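Local coordinates for conjugal transfer protein-like C-terminal domain-containing protein (Enterococcus faecalis, PDB 4EC6), which is of uncharacterised molecular function but probably serves plasmid conjugation as a VirB8-like component of a type IV secretion system, this chain being the protein's C-terminal, NTF2-like domain, at residues G61-L65 and S104-Y108; K115-Y121 and K135-E141. One frame throughout, in Å; residues are numbered along the deposited sequence.

Contact 1. Residues G61-L65 and S104-Y108; sequences GRYFL and SVNYY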
# COMPACT_ATOMS: atom_id res chain seq x y z
N GLY A 61 -11.21 -0.66 4.44
CA GLY A 61 -11.78 -0.06 3.25
C GLY A 61 -11.31 -0.78 2.00
O GLY A 61 -12.07 -0.93 1.03
N ARG A 62 -10.07 -1.26 2.00
CA ARG A 62 -9.57 -1.95 0.81
C ARG A 62 -10.31 -3.22 0.56
O ARG A 62 -10.63 -3.54 -0.57
CB ARG A 62 -8.06 -2.20 0.88
CG ARG A 62 -7.25 -0.97 0.54
CD ARG A 62 -5.90 -1.10 1.20
NE ARG A 62 -5.07 0.09 1.05
CZ ARG A 62 -4.40 0.39 -0.08
NH1 ARG A 62 -4.50 -0.40 -1.15
NH2 ARG A 62 -3.67 1.46 -0.15
N TYR A 63 -10.57 -3.97 1.65
CA TYR A 63 -11.25 -5.24 1.55
C TYR A 63 -12.66 -5.02 1.03
O TYR A 63 -13.05 -5.62 0.01
CB TYR A 63 -11.20 -5.98 2.86
CG TYR A 63 -10.02 -6.92 2.96
CD1 TYR A 63 -10.07 -8.22 2.44
CD2 TYR A 63 -8.85 -6.48 3.52
CE1 TYR A 63 -8.97 -9.06 2.52
CE2 TYR A 63 -7.75 -7.29 3.59
CZ TYR A 63 -7.80 -8.58 3.11
OH TYR A 63 -6.66 -9.34 3.23
N PHE A 64 -13.38 -4.08 1.64
CA PHE A 64 -14.67 -3.67 1.11
C PHE A 64 -14.59 -3.30 -0.37
O PHE A 64 -15.47 -3.71 -1.11
CB PHE A 64 -15.26 -2.51 1.93
CG PHE A 64 -16.47 -1.84 1.30
CD1 PHE A 64 -17.70 -2.48 1.26
CD2 PHE A 64 -16.38 -0.55 0.78
CE1 PHE A 64 -18.81 -1.86 0.71
CE2 PHE A 64 -17.47 0.06 0.21
CZ PHE A 64 -18.70 -0.60 0.18
N LEU A 65 -13.60 -2.51 -0.80
CA LEU A 65 -13.56 -2.11 -2.22
C LEU A 65 -13.46 -3.29 -3.22
O LEU A 65 -14.01 -3.27 -4.31
CB LEU A 65 -12.46 -1.08 -2.47
CG LEU A 65 -12.79 0.31 -1.95
CD1 LEU A 65 -11.59 1.24 -1.93
CD2 LEU A 65 -13.86 0.90 -2.82
N SER A 104 -6.17 -0.28 -9.41
CA SER A 104 -5.35 0.08 -8.28
C SER A 104 -6.12 0.89 -7.24
O SER A 104 -7.09 1.61 -7.57
CB SER A 104 -4.07 0.82 -8.70
OG SER A 104 -4.30 2.19 -8.79
N VAL A 105 -5.66 0.77 -6.00
CA VAL A 105 -6.30 1.42 -4.90
C VAL A 105 -5.25 2.06 -4.02
O VAL A 105 -4.33 1.39 -3.58
CB VAL A 105 -7.11 0.39 -4.05
CG1 VAL A 105 -7.72 1.05 -2.83
CG2 VAL A 105 -8.13 -0.30 -4.93
N ASN A 106 -5.38 3.35 -3.76
CA ASN A 106 -4.51 4.02 -2.82
C ASN A 106 -5.33 4.74 -1.80
O ASN A 106 -6.23 5.48 -2.14
CB ASN A 106 -3.58 5.01 -3.51
CG ASN A 106 -2.54 4.33 -4.38
OD1 ASN A 106 -1.56 3.81 -3.90
ND2 ASN A 106 -2.78 4.30 -5.64
N TYR A 107 -5.01 4.53 -0.54
CA TYR A 107 -5.68 5.23 0.55
C TYR A 107 -5.42 6.71 0.49
O TYR A 107 -4.29 7.11 0.33
CB TYR A 107 -5.20 4.67 1.89
CG TYR A 107 -5.87 5.27 3.09
CD1 TYR A 107 -7.25 5.15 3.26
CD2 TYR A 107 -5.14 5.93 4.05
CE1 TYR A 107 -7.87 5.66 4.40
CE2 TYR A 107 -5.72 6.45 5.19
CZ TYR A 107 -7.09 6.32 5.37
OH TYR A 107 -7.70 6.87 6.49
N TYR A 108 -6.45 7.53 0.66
CA TYR A 108 -6.32 8.99 0.51
C TYR A 108 -6.75 9.74 1.78
O TYR A 108 -6.96 10.95 1.76
CB TYR A 108 -7.10 9.45 -0.74
CG TYR A 108 -6.53 10.70 -1.42
CD1 TYR A 108 -5.20 10.79 -1.76
CD2 TYR A 108 -7.34 11.79 -1.73
CE1 TYR A 108 -4.67 11.90 -2.36
CE2 TYR A 108 -6.83 12.93 -2.36
CZ TYR A 108 -5.48 12.97 -2.67
OH TYR A 108 -4.92 14.08 -3.28
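Arg62 reaches across from the helix and lays one face of its guanidinium over the methyl CG1 of Val105, with NH1 3.9 Å from that carbon. Its chain runs extended from CG to NE, and this length carries the charged group past the valine to the strand backbone beyond. There NH1 donates a weak, bent hydrogen bond to Val105 O at 3.0 Å, the N-H...O angle being only 132°. NH2 stands 3.4 Å from Tyr107 N, a meeting of two donors and therefore not a bond. The guanidinium is held more firmly from its own helix, where NE forms a salt bridge with Asp58. Leu65 CD1 meets the same Val105 CG1 at 4.0 Å, so a single methyl serves both the aliphatic and the charged side chain. With CG1 anti to the backbone N (chi1 176°), Val105 turns that methyl to the helix. The two segment axes come no closer than 9.9 Å, and side chains make up the interval. Helix 54-68 lies against strand 101-112, one edge of the NTF2-like sheet within this chain, Leu65 also reaching Tyr121 and Ile136 on the next two strands, while Arg62 packs on Asn106 of the third subunit.

Contact 2. Residues K115-Y121 and K135-E141; sequences KGYSVEY and KITFEVE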
# COMPACT_ATOMS: atom_id res chain seq x y z
N LYS A 115 -19.82 9.74 14.35
CA LYS A 115 -19.67 8.38 14.90
C LYS A 115 -18.62 7.53 14.21
O LYS A 115 -18.41 6.36 14.56
CB LYS A 115 -21.03 7.67 15.04
CG LYS A 115 -22.20 8.47 14.49
CD LYS A 115 -22.04 8.59 12.97
CE LYS A 115 -22.23 10.00 12.45
NZ LYS A 115 -21.35 10.17 11.26
N GLY A 116 -17.94 8.11 13.23
CA GLY A 116 -16.91 7.36 12.58
C GLY A 116 -15.94 8.19 11.81
O GLY A 116 -15.38 9.20 12.31
N TYR A 117 -15.69 7.73 10.60
CA TYR A 117 -14.75 8.36 9.74
C TYR A 117 -15.27 8.34 8.35
O TYR A 117 -15.85 7.35 7.93
CB TYR A 117 -13.43 7.63 9.81
CG TYR A 117 -12.70 7.95 11.06
CD1 TYR A 117 -11.75 8.96 11.08
CD2 TYR A 117 -12.95 7.26 12.26
CE1 TYR A 117 -11.06 9.27 12.23
CE2 TYR A 117 -12.25 7.56 13.42
CZ TYR A 117 -11.33 8.57 13.38
OH TYR A 117 -10.62 8.94 14.50
N SER A 118 -15.08 9.44 7.65
CA SER A 118 -15.25 9.48 6.22
C SER A 118 -13.88 9.14 5.59
O SER A 118 -12.87 9.81 5.90
CB SER A 118 -15.70 10.88 5.81
OG SER A 118 -15.78 10.94 4.40
N VAL A 119 -13.83 8.09 4.76
CA VAL A 119 -12.55 7.69 4.17
C VAL A 119 -12.53 7.96 2.67
O VAL A 119 -13.54 7.86 1.99
CB VAL A 119 -12.16 6.20 4.47
CG1 VAL A 119 -12.31 5.91 5.94
CG2 VAL A 119 -13.03 5.21 3.73
N GLU A 120 -11.38 8.28 2.13
CA GLU A 120 -11.26 8.41 0.67
C GLU A 120 -10.17 7.54 0.12
O GLU A 120 -9.15 7.33 0.79
CB GLU A 120 -10.93 9.84 0.29
CG GLU A 120 -11.89 10.84 0.91
CD GLU A 120 -11.55 12.27 0.54
OE1 GLU A 120 -10.51 12.51 -0.06
OE2 GLU A 120 -12.33 13.17 0.86
N TYR A 121 -10.37 7.07 -1.11
CA TYR A 121 -9.34 6.38 -1.89
C TYR A 121 -9.24 6.95 -3.29
O TYR A 121 -10.24 7.39 -3.89
CB TYR A 121 -9.62 4.89 -1.97
CG TYR A 121 -9.72 4.18 -0.63
CD1 TYR A 121 -8.72 3.29 -0.21
CD2 TYR A 121 -10.81 4.38 0.22
CE1 TYR A 121 -8.78 2.65 1.01
CE2 TYR A 121 -10.90 3.73 1.44
CZ TYR A 121 -9.87 2.86 1.82
OH TYR A 121 -9.94 2.24 3.03
N LYS A 135 -11.85 9.20 -7.51
CA LYS A 135 -11.90 9.18 -6.07
C LYS A 135 -13.22 8.54 -5.57
O LYS A 135 -14.28 8.71 -6.17
CB LYS A 135 -11.73 10.57 -5.51
CG LYS A 135 -12.14 10.66 -4.07
CD LYS A 135 -11.29 11.68 -3.38
CE LYS A 135 -11.85 13.07 -3.50
NZ LYS A 135 -10.77 14.01 -3.05
N ILE A 136 -13.11 7.77 -4.51
CA ILE A 136 -14.24 7.16 -3.86
C ILE A 136 -14.23 7.54 -2.37
O ILE A 136 -13.19 7.46 -1.72
CB ILE A 136 -14.26 5.64 -4.07
CG1 ILE A 136 -15.64 5.14 -3.74
CG2 ILE A 136 -13.17 4.93 -3.28
CD1 ILE A 136 -15.86 3.72 -4.17
N THR A 137 -15.40 7.96 -1.89
CA THR A 137 -15.64 8.42 -0.53
C THR A 137 -16.81 7.58 0.06
O THR A 137 -17.79 7.27 -0.61
CB THR A 137 -16.03 9.90 -0.59
OG1 THR A 137 -15.12 10.54 -1.46
CG2 THR A 137 -15.93 10.60 0.76
N PHE A 138 -16.68 7.18 1.31
CA PHE A 138 -17.75 6.53 2.03
C PHE A 138 -17.46 6.62 3.53
O PHE A 138 -16.33 6.85 3.94
CB PHE A 138 -17.94 5.11 1.56
CG PHE A 138 -16.74 4.22 1.70
CD1 PHE A 138 -16.56 3.44 2.86
CD2 PHE A 138 -15.82 4.08 0.66
CE1 PHE A 138 -15.47 2.59 2.98
CE2 PHE A 138 -14.72 3.21 0.79
CZ PHE A 138 -14.54 2.47 1.94
N GLU A 139 -18.47 6.46 4.36
CA GLU A 139 -18.21 6.47 5.82
C GLU A 139 -18.14 5.09 6.45
O GLU A 139 -18.63 4.13 5.90
CB GLU A 139 -19.18 7.38 6.52
CG GLU A 139 -19.11 8.72 5.87
CD GLU A 139 -20.15 9.68 6.39
OE1 GLU A 139 -20.68 9.44 7.52
OE2 GLU A 139 -20.43 10.66 5.64
N VAL A 140 -17.55 5.02 7.62
CA VAL A 140 -17.16 3.76 8.25
C VAL A 140 -17.31 3.99 9.75
O VAL A 140 -17.03 5.07 10.20
CB VAL A 140 -15.70 3.47 7.91
CG1 VAL A 140 -15.04 2.52 8.88
CG2 VAL A 140 -15.66 2.86 6.53
N GLU A 141 -17.82 3.02 10.49
CA GLU A 141 -18.00 3.15 11.94
C GLU A 141 -17.45 1.93 12.62
O GLU A 141 -17.45 0.83 12.06
CB GLU A 141 -19.46 3.38 12.31
CG GLU A 141 -19.97 4.76 11.92
CD GLU A 141 -21.49 4.88 12.06
OE1 GLU A 141 -22.10 4.07 12.81
OE2 GLU A 141 -22.09 5.78 11.40
O HOH W 1 -14.71 13.59 -0.77
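Phe138 takes a chi1 of 59°, which places its ring between the backbone N and carbonyl carbon, and Val119 sets CG2 in the equivalent position; the two groups meet across an antiparallel beta hairpin, the central pair of strands in the four-stranded NTF2-like sheet. Val119 CG2 sits over one face of the Phe138 ring, 3.7 Å from its centroid and 18° off the normal, a CH-pi contact. The Tyr121 ring comes rim to rim with Phe138, their planes almost parallel at 5°, and neither covers the other's face. Tyr121 CB packs on Ile136 CG2, while its hydroxyl is hydrogen-bonded to Asp58 O of the helix. These residues form the face that helix 54-68 covers, with Ile57 touching both Val119 and Val140.

Each of the pairs Tyr117-Val140, Val119-Phe138 and Tyr121-Ile136 exchanges two backbone hydrogen bonds. The longest of them runs from Phe138 N to Val119 O at 3.3 Å. The opposite face carries Ser118, Glu120, Thr137 and Glu139, and lysines reach it from the ends. At one end Lys115 NZ makes a long salt bridge of 3.9 Å to Glu139 OE1. At the other, the bent chain of Lys135 passes across the Glu120 carboxylate and brings NZ within 3.4 Å of OE1, a salt bridge with a weak hydrogen bond; that oxygen also has a long ion pair with Lys56 of the second subunit. The second carboxylate oxygen, Glu120 OE2, accepts a hydrogen bond of 2.9 Å from a water that also bonds to Thr137 OG1.

Contact 1 sets helix 54-68 on an edge strand of the sheet, while contact 2 builds the central hairpin whose apolar face the same helix covers. Their centres lie 11 Å apart, and Tyr121 of contact 2 is one of the links: its CD1 packs 3.6 Å from Val105 CG1, and its OH approaches Gly61 CA of the helix to 3.0 Å. Strands 101-112 and 117-126 are also neighbours in the sheet, where Tyr108 N probably donates a hydrogen bond to Glu120 O at 2.7 Å. Tyr108 and Glu120 both meet Lys56 of the second subunit, which hydrogen-bonds to Tyr108 O and forms a long, weak ion pair with Glu120.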